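Local coordinates for DNA polymerase III subunit beta (Helicobacter pylori 26695, PDB 4S3I), which tethers DNA polymerases and other proteins to DNA and makes replication processive, as a dimeric ring that slides along the duplex, at residues I5-N10 with I59-S64; S87-E92 with I100-S105; S257-G262 with F339-N344; F350-S355 with T369-I374. One frame throughout, in Å; residues are numbered along the deposited sequence.

Following the chain from its N terminus, contact 1 closes a loop of 48 residues by pairing strand 4-7 with strand 63-66 at the bulge that follows strand 53-60. Contact 2 is a local hairpin that opens after contact 1 has closed. The two share a sheet, because strand 4-7 also pairs with strand 89-94. About 61 Å separates the centres of contacts 2 and 3. In the C-terminal domain, contact 3 closes a loop of 76 residues, and contact 4 follows in series, closing one of 13, with strands 338-343 and 350-354 as neighbours in a second sheet. No loop nests within or crosses another. Contact 4 brings strand 368-371 beside strand 179-185 of the central domain.

Contact 1 (I5-N10 with I59-S64); sequences ISVSKN and IFTQSS
A classic beta bulge sets Gln62 and Ser63 together against Ser6, where the edge strand 63-66 pairs antiparallel with strand 4-7. The carbonyl of Ser6 receives both amides of the bulge: Gln62 N binds Ser6 O at 2.8 Å, and Ser63 N makes a weak bond to the same oxygen. In return Ser6 N donates to Ser63 O at 3.1 Å, from above the plane of that carbonyl. The two serines form a hydrogen-bonded pair whose side chains leave the same side of the sheet. Both place OG between the backbone N and carbonyl carbon (chi1 74° and 75°), and the hydroxyls are hydrogen-bonded, Ser6 OG to Ser63 OG, at 3.0 Å. Gln62 CB lies 3.3 Å from Ser6 OG.

On the other side the contacts of Ile5 and Val7 are largely between carbon atoms. Ile5 CG2 meets Thr61 CG2 at 4.1 Å, the two side chains crossing at about a right angle. Further on, Val7 CB touches the CD1 methyl of Ile59 at 3.9 Å, and both residues pack on Leu12 of helix 9-19. Where direct pairing has ended, a water accepts from Ser8 N and donates to Phe60 O, 2.6 Å away, bridging the diverging backbones. A classic bulge accentuates a strand's twist; here it lies where the chain passes from strand 53-60 of one sheet to strand 63-66 of another in the N-terminal domain.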
loop_
_atom_site.group_PDB
_atom_site.type_symbol
_atom_site.label_atom_id
_atom_site.label_comp_id
_atom_site.label_asym_id
_atom_site.label_seq_id
_atom_site.Cartn_x
_atom_site.Cartn_y
_atom_site.Cartn_z
ATOM N N ILE A 5 10.588 17.565 -31.229
ATOM C CA ILE A 5 10.776 18.499 -30.132
ATOM C C ILE A 5 11.711 17.900 -29.083
ATOM O O ILE A 5 12.024 16.704 -29.121
ATOM C CB ILE A 5 9.449 18.794 -29.438
ATOM C CG1 ILE A 5 8.809 17.498 -28.943
ATOM C CG2 ILE A 5 8.468 19.531 -30.358
ATOM C CD1 ILE A 5 7.630 17.711 -28.018
ATOM N N SER A 6 12.132 18.720 -28.123
ATOM C CA SER A 6 12.772 18.202 -26.927
ATOM C C SER A 6 12.019 18.785 -25.757
ATOM O O SER A 6 11.530 19.923 -25.836
ATOM C CB SER A 6 14.251 18.584 -26.855
ATOM O OG SER A 6 14.415 19.948 -26.514
ATOM N N VAL A 7 11.889 18.006 -24.686
ATOM C CA VAL A 7 11.190 18.461 -23.495
ATOM C C VAL A 7 11.955 18.096 -22.236
ATOM O O VAL A 7 12.885 17.281 -22.264
ATOM C CB VAL A 7 9.762 17.870 -23.395
ATOM C CG1 VAL A 7 8.917 18.283 -24.600
ATOM C CG2 VAL A 7 9.827 16.352 -23.291
ATOM N N SER A 8 11.549 18.704 -21.130
ATOM C CA SER A 8 12.108 18.383 -19.834
ATOM C C SER A 8 11.524 17.057 -19.346
ATOM O O SER A 8 10.309 16.855 -19.378
ATOM C CB SER A 8 11.786 19.498 -18.838
ATOM O OG SER A 8 12.218 19.163 -17.534
ATOM N N LYS A 9 12.394 16.164 -18.887
ATOM C CA LYS A 9 11.978 14.858 -18.381
ATOM C C LYS A 9 10.944 14.990 -17.265
ATOM O O LYS A 9 9.906 14.326 -17.274
ATOM C CB LYS A 9 13.214 14.081 -17.894
ATOM C CG LYS A 9 12.973 12.620 -17.512
ATOM C CD LYS A 9 12.492 12.473 -16.075
ATOM C CE LYS A 9 13.041 11.213 -15.428
ATOM N NZ LYS A 9 12.474 11.030 -14.061
ATOM N N ASN A 10 11.225 15.847 -16.291
ATOM C CA ASN A 10 10.320 15.983 -15.157
ATOM C C ASN A 10 8.976 16.615 -15.512
ATOM O O ASN A 10 7.940 16.215 -14.967
ATOM C CB ASN A 10 10.999 16.725 -14.002
ATOM C CG ASN A 10 12.198 15.973 -13.461
ATOM O OD1 ASN A 10 12.069 14.852 -12.958
ATOM N ND2 ASN A 10 13.377 16.582 -13.566
ATOM N N ILE A 59 2.860 21.129 -21.745
ATOM C CA ILE A 59 4.146 21.542 -21.205
ATOM C C ILE A 59 4.846 22.371 -22.274
ATOM O O ILE A 59 4.561 22.224 -23.468
ATOM C CB ILE A 59 5.028 20.350 -20.795
ATOM C CG1 ILE A 59 5.359 19.465 -22.000
ATOM C CG2 ILE A 59 4.364 19.547 -19.671
ATOM C CD1 ILE A 59 6.338 18.304 -21.673
ATOM N N PHE A 60 5.746 23.254 -21.846
ATOM C CA PHE A 60 6.527 24.036 -22.791
ATOM C C PHE A 60 7.611 23.136 -23.343
ATOM O O PHE A 60 8.170 22.319 -22.614
ATOM C CB PHE A 60 7.178 25.233 -22.095
ATOM C CG PHE A 60 6.210 26.315 -21.703
ATOM C CD1 PHE A 60 5.599 27.103 -22.678
ATOM C CD2 PHE A 60 5.928 26.560 -20.367
ATOM C CE1 PHE A 60 4.706 28.107 -22.323
ATOM C CE2 PHE A 60 5.038 27.566 -19.998
ATOM C CZ PHE A 60 4.427 28.339 -20.979
ATOM N N THR A 61 7.917 23.289 -24.622
ATOM C CA THR A 61 9.034 22.574 -25.226
ATOM C C THR A 61 10.351 23.298 -24.953
ATOM O O THR A 61 10.388 24.530 -24.888
ATOM C CB THR A 61 8.850 22.446 -26.747
ATOM O OG1 THR A 61 8.838 23.752 -27.333
ATOM C CG2 THR A 61 7.541 21.735 -27.063
ATOM N N GLN A 62 11.423 22.525 -24.786
ATOM C CA GLN A 62 12.765 23.084 -24.675
ATOM C C GLN A 62 13.258 23.526 -26.040
ATOM O O GLN A 62 13.984 24.514 -26.164
ATOM C CB GLN A 62 13.726 22.058 -24.086
ATOM C CG GLN A 62 13.416 21.739 -22.645
ATOM C CD GLN A 62 13.339 22.994 -21.795
ATOM O OE1 GLN A 62 12.300 23.301 -21.206
ATOM N NE2 GLN A 62 14.444 23.731 -21.732
ATOM N N SER A 63 12.870 22.773 -27.062
ATOM C CA SER A 63 13.117 23.174 -28.435
ATOM C C SER A 63 12.020 22.584 -29.298
ATOM O O SER A 63 11.315 21.657 -28.880
ATOM C CB SER A 63 14.507 22.746 -28.924
ATOM O OG SER A 63 14.577 21.358 -29.198
ATOM N N SER A 64 11.868 23.139 -30.492
ATOM C CA SER A 64 10.816 22.722 -31.405
ATOM C C SER A 64 11.318 22.891 -32.832
ATOM O O SER A 64 11.627 24.005 -33.261
ATOM C CB SER A 64 9.549 23.552 -31.168
ATOM O OG SER A 64 8.496 23.132 -32.011
HETATM O O HOH W 1 9.599 20.789 -21.016
#

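Contact 2 (S87-E92 with I100-S105); sequences SNIILE and IKQNKS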
loop_
_atom_site.group_PDB
_atom_site.type_symbol
_atom_site.label_atom_id
_atom_site.label_comp_id
_atom_site.label_asym_id
_atom_site.label_seq_id
_atom_site.Cartn_x
_atom_site.Cartn_y
_atom_site.Cartn_z
ATOM N N SER A 87 17.565 14.417 -17.702
ATOM C CA SER A 87 18.084 15.262 -18.769
ATOM C C SER A 87 17.011 15.331 -19.860
ATOM O O SER A 87 16.076 14.523 -19.867
ATOM C CB SER A 87 19.400 14.707 -19.323
ATOM O OG SER A 87 19.208 13.477 -19.999
ATOM N N ASN A 88 17.128 16.293 -20.767
ATOM C CA ASN A 88 16.079 16.519 -21.752
ATOM C C ASN A 88 15.811 15.311 -22.657
ATOM O O ASN A 88 16.714 14.529 -22.955
ATOM C CB ASN A 88 16.399 17.757 -22.596
ATOM C CG ASN A 88 16.152 19.055 -21.844
ATOM O OD1 ASN A 88 15.750 19.047 -20.678
ATOM N ND2 ASN A 88 16.392 20.181 -22.516
ATOM N N ILE A 89 14.565 15.186 -23.104
ATOM C CA ILE A 89 14.137 14.058 -23.930
ATOM C C ILE A 89 13.691 14.513 -25.305
ATOM O O ILE A 89 12.933 15.470 -25.431
ATOM C CB ILE A 89 12.976 13.312 -23.253
ATOM C CG1 ILE A 89 13.474 12.657 -21.961
ATOM C CG2 ILE A 89 12.363 12.264 -24.193
ATOM C CD1 ILE A 89 12.368 12.125 -21.082
ATOM N N ILE A 90 14.164 13.822 -26.335
ATOM C CA ILE A 90 13.770 14.110 -27.699
ATOM C C ILE A 90 12.580 13.244 -28.113
ATOM O O ILE A 90 12.619 12.022 -27.973
ATOM C CB ILE A 90 14.943 13.862 -28.656
ATOM C CG1 ILE A 90 16.041 14.904 -28.417
ATOM C CG2 ILE A 90 14.481 13.865 -30.101
ATOM C CD1 ILE A 90 17.332 14.644 -29.178
ATOM N N LEU A 91 11.526 13.875 -28.623
ATOM C CA LEU A 91 10.387 13.142 -29.165
ATOM C C LEU A 91 10.286 13.446 -30.641
ATOM O O LEU A 91 10.196 14.613 -31.040
ATOM C CB LEU A 91 9.096 13.526 -28.449
ATOM C CG LEU A 91 9.179 13.404 -26.934
ATOM C CD1 LEU A 91 7.926 13.956 -26.265
ATOM C CD2 LEU A 91 9.415 11.948 -26.522
ATOM N N GLU A 92 10.322 12.406 -31.465
ATOM C CA GLU A 92 10.304 12.615 -32.907
ATOM C C GLU A 92 9.498 11.534 -33.611
ATOM O O GLU A 92 9.737 10.348 -33.405
ATOM C CB GLU A 92 11.738 12.629 -33.453
ATOM C CG GLU A 92 11.830 12.761 -34.976
ATOM C CD GLU A 92 13.261 12.976 -35.461
ATOM O OE1 GLU A 92 14.199 12.853 -34.637
ATOM O OE2 GLU A 92 13.440 13.269 -36.665
ATOM N N ILE A 100 11.606 7.985 -29.025
ATOM C CA ILE A 100 11.974 8.699 -27.810
ATOM C C ILE A 100 13.475 8.542 -27.592
ATOM O O ILE A 100 13.971 7.416 -27.533
ATOM C CB ILE A 100 11.248 8.123 -26.593
ATOM C CG1 ILE A 100 9.726 8.241 -26.756
ATOM C CG2 ILE A 100 11.727 8.790 -25.295
ATOM C CD1 ILE A 100 8.957 7.347 -25.763
ATOM N N LYS A 101 14.204 9.650 -27.466
ATOM C CA LYS A 101 15.659 9.556 -27.313
ATOM C C LYS A 101 16.151 10.372 -26.139
ATOM O O LYS A 101 15.680 11.486 -25.893
ATOM C CB LYS A 101 16.389 10.007 -28.582
ATOM C CG LYS A 101 15.645 9.765 -29.866
ATOM C CD LYS A 101 16.121 8.505 -30.555
ATOM C CE LYS A 101 17.564 8.636 -31.011
ATOM N NZ LYS A 101 17.985 7.474 -31.851
ATOM N N GLN A 102 17.090 9.799 -25.400
ATOM C CA GLN A 102 17.796 10.535 -24.371
ATOM C C GLN A 102 19.209 9.985 -24.367
ATOM O O GLN A 102 19.447 8.902 -23.830
ATOM C CB GLN A 102 17.159 10.333 -22.993
ATOM C CG GLN A 102 17.858 11.116 -21.894
ATOM C CD GLN A 102 17.374 10.752 -20.510
ATOM O OE1 GLN A 102 17.684 9.674 -19.995
ATOM N NE2 GLN A 102 16.609 11.650 -19.893
ATOM N N ASN A 103 20.121 10.715 -25.005
ATOM C CA ASN A 103 21.530 10.332 -25.081
ATOM C C ASN A 103 21.717 8.923 -25.626
ATOM O O ASN A 103 21.457 8.678 -26.805
ATOM C CB ASN A 103 22.228 10.479 -23.728
ATOM C CG ASN A 103 23.740 10.341 -23.836
ATOM O OD1 ASN A 103 24.303 10.361 -24.937
ATOM N ND2 ASN A 103 24.403 10.205 -22.698
ATOM N N LYS A 104 22.152 7.997 -24.772
ATOM C CA LYS A 104 22.407 6.622 -25.216
ATOM C C LYS A 104 21.135 5.768 -25.323
ATOM O O LYS A 104 21.154 4.690 -25.906
ATOM C CB LYS A 104 23.414 5.937 -24.287
ATOM C CG LYS A 104 24.721 6.690 -24.106
ATOM C CD LYS A 104 25.885 5.993 -24.798
ATOM C CE LYS A 104 27.086 5.854 -23.860
ATOM N NZ LYS A 104 27.690 7.156 -23.453
ATOM N N SER A 105 20.035 6.256 -24.758
ATOM C CA SER A 105 18.794 5.493 -24.727
ATOM C C SER A 105 17.864 5.903 -25.852
ATOM O O SER A 105 17.744 7.090 -26.175
ATOM C CB SER A 105 18.087 5.677 -23.388
ATOM O OG SER A 105 18.949 5.341 -22.330
#
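Ile90 and Lys101 satisfy each other's backbone in an antiparallel hydrogen-bonded pair: Ile90 N gives to Lys101 O at 2.8 Å, and Lys101 N returns a bond to Ile90 O at 2.9 Å. Toward Ser87 no further backbone bond joins the segments, and the Gln102 side chain supplies the next link. Gln102 places CG anti to the backbone N (chi1 -179°) and continues extended, which carries its amide to Ser87. There NE2 donates to Ser87 O at 2.9 Å, a bent bond (139° at the hydrogen) with the donor standing above the carbonyl plane. At the other end of the amide OE1 accepts from the backbone N of Lys85. Ser87 OG lies against the same side chain, 3.3 Å from Gln102 CG.

The two segments belong to a beta hairpin, strands 89-94 and 97-102, in the N-terminal domain. Its outward-facing amides on the first strand are taken by strand 4-7, Ile89 N by Val7 O and Leu91 N by Ile5 O. On one side of the hairpin Ile100 lies alongside Ile89 and Leu91, its CG2 3.7 Å from Ile89 CG2 and its CG1 3.7 Å from Leu91 CD2, and packs on Phe77 of helix 74-82. After Gln102 the chain reverses in a type II' turn, where Gln102 and Ser105 exchange two backbone bonds. The hydroxyl of Ser105 is hydrogen-bonded to Thr304 OG1 of the second subunit.

Contact 3 (S257-G262 with F339-N344); sequences SSFTLG and FVLRCN
Strands 257-262 and 339-343 run antiparallel at 157°, their axes approaching to 4.5 Å. Ser257 with Cys343, Phe259 with Leu341, and Leu261 with Phe339 are hydrogen-bonded pairs, each joined by two backbone bonds. Cys343 N to Ser257 O is the shortest, at 2.7 Å.

These three pairs turn their side chains to one face. Phe339 places CG between its backbone N and carbonyl carbon (chi1 71°), and its ring reaches across to the partner strand: Leu261 CB sits over one face, 4.0 Å from the ring centroid, in a CH-pi contact, while Gly262 O meets the edge 3.5 Å from Phe339 CE1. Leu261 CD1 also touches Leu341 CB at 3.9 Å, and Leu331 of helix 324-332 packs on the Phe339 ring.

On the opposite face Arg342 NH1 donates to Ser258 OG at 2.9 Å, with the oxygen near the guanidinium plane. Val340 CG1 lies over the centre of that plane, 3.7 Å above it, and Arg342 NE is hydrogen-bonded to Gln353 OE1 on the next strand. One face is thus mostly apolar, packing on helix 324-332 and strand 279-284; on the other, two hydrogen bonds and the Val340 methyl probably restrict how the guanidinium can turn.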
loop_
_atom_site.group_PDB
_atom_site.type_symbol
_atom_site.label_atom_id
_atom_site.label_comp_id
_atom_site.label_asym_id
_atom_site.label_seq_id
_atom_site.Cartn_x
_atom_site.Cartn_y
_atom_site.Cartn_z
ATOM N N SER A 257 -32.283 19.544 21.255
ATOM C CA SER A 257 -31.020 19.639 21.979
ATOM C C SER A 257 -29.807 19.826 21.063
ATOM O O SER A 257 -29.719 19.204 19.992
ATOM C CB SER A 257 -30.832 18.409 22.865
ATOM O OG SER A 257 -31.931 17.527 22.744
ATOM N N SER A 258 -28.886 20.689 21.495
ATOM C CA SER A 258 -27.603 20.890 20.827
ATOM C C SER A 258 -26.438 20.821 21.822
ATOM O O SER A 258 -26.339 21.647 22.733
ATOM C CB SER A 258 -27.573 22.236 20.110
ATOM O OG SER A 258 -28.510 22.278 19.053
ATOM N N PHE A 259 -25.545 19.852 21.634
ATOM C CA PHE A 259 -24.402 19.690 22.535
ATOM C C PHE A 259 -23.080 20.064 21.871
ATOM O O PHE A 259 -22.806 19.632 20.753
ATOM C CB PHE A 259 -24.321 18.241 23.000
ATOM C CG PHE A 259 -25.637 17.671 23.466
ATOM C CD1 PHE A 259 -26.214 18.107 24.652
ATOM C CD2 PHE A 259 -26.280 16.680 22.731
ATOM C CE1 PHE A 259 -27.424 17.560 25.099
ATOM C CE2 PHE A 259 -27.488 16.121 23.170
ATOM C CZ PHE A 259 -28.059 16.564 24.359
ATOM N N THR A 260 -22.265 20.866 22.550
ATOM C CA THR A 260 -20.923 21.191 22.064
ATOM C C THR A 260 -19.947 20.190 22.700
ATOM O O THR A 260 -19.817 20.130 23.920
ATOM C CB THR A 260 -20.546 22.633 22.413
ATOM O OG1 THR A 260 -21.501 23.520 21.812
ATOM C CG2 THR A 260 -19.152 22.979 21.906
ATOM N N LEU A 261 -19.296 19.379 21.872
ATOM C CA LEU A 261 -18.520 18.221 22.344
ATOM C C LEU A 261 -17.112 18.206 21.750
ATOM O O LEU A 261 -16.844 18.894 20.763
ATOM C CB LEU A 261 -19.257 16.938 21.977
ATOM C CG LEU A 261 -20.689 16.849 22.505
ATOM C CD1 LEU A 261 -21.519 15.843 21.713
ATOM C CD2 LEU A 261 -20.696 16.489 24.006
ATOM N N GLY A 262 -16.215 17.405 22.328
ATOM C CA GLY A 262 -14.832 17.377 21.881
ATOM C C GLY A 262 -14.637 16.446 20.690
ATOM O O GLY A 262 -14.942 15.242 20.772
ATOM N N PHE A 339 -17.213 20.081 18.174
ATOM C CA PHE A 339 -18.312 19.941 17.247
ATOM C C PHE A 339 -19.633 20.094 17.986
ATOM O O PHE A 339 -19.700 19.985 19.218
ATOM C CB PHE A 339 -18.266 18.599 16.486
ATOM C CG PHE A 339 -18.596 17.383 17.334
ATOM C CD1 PHE A 339 -17.616 16.789 18.131
ATOM C CD2 PHE A 339 -19.865 16.810 17.293
ATOM C CE1 PHE A 339 -17.905 15.661 18.909
ATOM C CE2 PHE A 339 -20.164 15.687 18.055
ATOM C CZ PHE A 339 -19.173 15.100 18.871
ATOM N N VAL A 340 -20.682 20.349 17.222
ATOM C CA VAL A 340 -22.008 20.436 17.784
ATOM C C VAL A 340 -22.830 19.284 17.280
ATOM O O VAL A 340 -22.898 19.025 16.067
ATOM C CB VAL A 340 -22.671 21.769 17.447
ATOM C CG1 VAL A 340 -24.116 21.778 17.950
ATOM C CG2 VAL A 340 -21.870 22.908 18.052
ATOM N N LEU A 341 -23.437 18.576 18.220
ATOM C CA LEU A 341 -24.335 17.486 17.898
ATOM C C LEU A 341 -25.752 17.978 18.171
ATOM O O LEU A 341 -26.087 18.290 19.321
ATOM C CB LEU A 341 -24.017 16.281 18.791
ATOM C CG LEU A 341 -25.036 15.147 18.760
ATOM C CD1 LEU A 341 -25.040 14.517 17.396
ATOM C CD2 LEU A 341 -24.713 14.087 19.827
ATOM N N ARG A 342 -26.578 18.072 17.132
ATOM C CA ARG A 342 -27.958 18.534 17.296
ATOM C C ARG A 342 -28.936 17.382 17.138
ATOM O O ARG A 342 -28.916 16.662 16.135
ATOM C CB ARG A 342 -28.303 19.642 16.286
ATOM C CG ARG A 342 -27.348 20.810 16.263
ATOM C CD ARG A 342 -27.938 21.995 15.490
ATOM N NE ARG A 342 -26.916 22.997 15.192
ATOM C CZ ARG A 342 -26.514 23.937 16.047
ATOM N NH1 ARG A 342 -27.055 24.017 17.259
ATOM N NH2 ARG A 342 -25.569 24.801 15.692
ATOM N N CYS A 343 -29.818 17.221 18.120
ATOM C CA CYS A 343 -30.714 16.065 18.159
ATOM C C CYS A 343 -32.151 16.453 18.478
ATOM O O CYS A 343 -32.411 17.477 19.119
ATOM C CB CYS A 343 -30.277 15.090 19.255
ATOM S SG CYS A 343 -28.609 14.402 19.129
ATOM N N ASN A 344 -33.074 15.604 18.044
ATOM C CA ASN A 344 -34.435 15.621 18.549
ATOM C C ASN A 344 -34.646 14.298 19.271
ATOM O O ASN A 344 -33.891 13.969 20.181
ATOM C CB ASN A 344 -35.434 15.823 17.406
ATOM C CG ASN A 344 -35.334 17.201 16.801
ATOM O OD1 ASN A 344 -35.380 18.204 17.518
ATOM N ND2 ASN A 344 -35.156 17.266 15.484
#

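Contact 4 (F350-S355 with T369-I374); sequences FLIQES and TLMMPI
Phe350 puts CG between its backbone N and carbonyl carbon (chi1 60°), and the ring beyond reaches the neighbouring strand, while Met371 bends at its last torsion (chi3 59°), placing the terminal methyl at the ring. Met371 CB lies over one face, displaced toward the rim, 4.2 Å from the centroid of the Phe350 ring. Met371 CE touches Phe350 CZ at 3.4 Å. The sulfur approaches obliquely, Met371 SD being 5.0 Å from the same centroid, in a Met-aromatic contact. Pro373 meets the ring at its edge, with CA in the ring plane and 3.9 Å from Phe350 CE2.

Beneath this packing the backbones form a regular antiparallel pair, Phe350 with Met371 and Ile352 with Thr369 each exchanging two hydrogen bonds. The pairing lies in a sheet that runs between domains: strand 350-354 is flanked on its other edge by strand 338-343, while strand 368-371 goes on to pair with strand 179-185 of the central domain. Phe327 of helix 324-332 packs against both Phe350 and Ile352. On the other face Leu351 CD1 meets Leu370 CB at 3.9 Å, and Leu370 CD1 lies 3.4 Å from Phe350 O. Thr369 OG1 is hydrogen-bonded to Ser181 OG and, at 2.6 Å, to a water whose second bond, to Ile352 O, is weak.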
loop_
_atom_site.group_PDB
_atom_site.type_symbol
_atom_site.label_atom_id
_atom_site.label_comp_id
_atom_site.label_asym_id
_atom_site.label_seq_id
_atom_site.Cartn_x
_atom_site.Cartn_y
_atom_site.Cartn_z
ATOM N N PHE A 350 -30.111 13.107 13.263
ATOM C CA PHE A 350 -29.372 14.114 14.007
ATOM C C PHE A 350 -28.271 14.718 13.157
ATOM O O PHE A 350 -27.870 14.146 12.143
ATOM C CB PHE A 350 -28.778 13.524 15.287
ATOM C CG PHE A 350 -27.817 12.388 15.052
ATOM C CD1 PHE A 350 -26.446 12.618 14.947
ATOM C CD2 PHE A 350 -28.282 11.086 14.960
ATOM C CE1 PHE A 350 -25.552 11.550 14.754
ATOM C CE2 PHE A 350 -27.406 10.019 14.764
ATOM C CZ PHE A 350 -26.041 10.255 14.660
ATOM N N LEU A 351 -27.761 15.860 13.598
ATOM C CA LEU A 351 -26.860 16.655 12.786
ATOM C C LEU A 351 -25.517 16.782 13.475
ATOM O O LEU A 351 -25.452 16.945 14.697
ATOM C CB LEU A 351 -27.463 18.053 12.558
ATOM C CG LEU A 351 -26.798 18.956 11.509
ATOM C CD1 LEU A 351 -27.165 18.480 10.111
ATOM C CD2 LEU A 351 -27.159 20.426 11.690
ATOM N N ILE A 352 -24.442 16.710 12.693
ATOM C CA ILE A 352 -23.099 16.995 13.202
ATOM C C ILE A 352 -22.525 18.144 12.401
ATOM O O ILE A 352 -22.560 18.116 11.174
ATOM C CB ILE A 352 -22.184 15.742 13.100
ATOM C CG1 ILE A 352 -22.615 14.694 14.130
ATOM C CG2 ILE A 352 -20.710 16.105 13.319
ATOM C CD1 ILE A 352 -21.941 13.346 13.959
ATOM N N GLN A 353 -22.016 19.169 13.079
ATOM C CA GLN A 353 -21.437 20.301 12.366
ATOM C C GLN A 353 -20.362 20.975 13.200
ATOM O O GLN A 353 -20.204 20.657 14.387
ATOM C CB GLN A 353 -22.526 21.297 11.933
ATOM C CG GLN A 353 -23.169 22.063 13.064
ATOM C CD GLN A 353 -24.380 22.883 12.614
ATOM O OE1 GLN A 353 -25.021 23.541 13.430
ATOM N NE2 GLN A 353 -24.695 22.840 11.317
ATOM N N GLU A 354 -19.613 21.886 12.585
ATOM C CA GLU A 354 -18.545 22.558 13.291
ATOM C C GLU A 354 -19.135 23.405 14.405
ATOM O O GLU A 354 -20.299 23.815 14.352
ATOM C CB GLU A 354 -17.724 23.464 12.350
ATOM C CG GLU A 354 -16.999 22.742 11.224
ATOM C CD GLU A 354 -15.955 23.610 10.520
ATOM O OE1 GLU A 354 -15.858 24.820 10.824
ATOM O OE2 GLU A 354 -15.213 23.076 9.667
ATOM N N SER A 355 -18.321 23.674 15.413
ATOM C CA SER A 355 -18.649 24.699 16.380
ATOM C C SER A 355 -18.592 26.009 15.592
ATOM O O SER A 355 -17.746 26.152 14.691
ATOM C CB SER A 355 -17.608 24.682 17.507
ATOM O OG SER A 355 -17.912 25.623 18.512
ATOM N N THR A 369 -23.249 17.280 8.613
ATOM C CA THR A 369 -23.754 15.975 8.218
ATOM C C THR A 369 -25.005 15.597 9.007
ATOM O O THR A 369 -25.027 15.661 10.248
ATOM C CB THR A 369 -22.695 14.870 8.385
ATOM O OG1 THR A 369 -21.507 15.203 7.650
ATOM C CG2 THR A 369 -23.248 13.536 7.883
ATOM N N LEU A 370 -26.044 15.206 8.282
ATOM C CA LEU A 370 -27.279 14.729 8.890
ATOM C C LEU A 370 -27.309 13.207 8.778
ATOM O O LEU A 370 -27.091 12.664 7.695
ATOM C CB LEU A 370 -28.488 15.345 8.180
ATOM C CG LEU A 370 -29.839 14.874 8.721
ATOM C CD1 LEU A 370 -30.168 15.577 10.036
ATOM C CD2 LEU A 370 -30.958 15.067 7.702
ATOM N N MET A 371 -27.573 12.522 9.891
ATOM C CA MET A 371 -27.495 11.058 9.944
ATOM C C MET A 371 -28.725 10.431 10.581
ATOM O O MET A 371 -29.281 10.985 11.526
ATOM C CB MET A 371 -26.280 10.628 10.769
ATOM C CG MET A 371 -24.987 10.562 10.010
ATOM S SD MET A 371 -23.610 10.597 11.163
ATOM C CE MET A 371 -23.965 9.154 12.166
ATOM N N MET A 372 -29.125 9.266 10.074
ATOM C CA MET A 372 -30.162 8.464 10.710
ATOM C C MET A 372 -29.528 7.684 11.866
ATOM O O MET A 372 -28.467 7.076 11.692
ATOM C CB MET A 372 -30.755 7.458 9.718
ATOM C CG MET A 372 -31.389 8.088 8.488
ATOM S SD MET A 372 -31.619 6.911 7.127
ATOM C CE MET A 372 -32.691 5.690 7.878
ATOM N N PRO A 373 -30.172 7.693 13.052
ATOM C CA PRO A 373 -29.640 6.929 14.189
ATOM C C PRO A 373 -29.994 5.451 14.089
ATOM O O PRO A 373 -30.813 5.069 13.246
ATOM C CB PRO A 373 -30.372 7.542 15.380
ATOM C CG PRO A 373 -31.716 7.933 14.802
ATOM C CD PRO A 373 -31.376 8.465 13.423
ATOM N N ILE A 374 -29.371 4.633 14.940
ATOM C CA ILE A 374 -29.713 3.218 15.079
ATOM C C ILE A 374 -30.701 3.093 16.242
ATOM O O ILE A 374 -30.536 3.766 17.261
ATOM C CB ILE A 374 -28.467 2.378 15.432
ATOM C CG1 ILE A 374 -27.265 2.789 14.574
ATOM C CG2 ILE A 374 -28.764 0.890 15.318
ATOM C CD1 ILE A 374 -27.406 2.423 13.090
HETATM O O HOH W 2 -20.029 16.709 9.233
#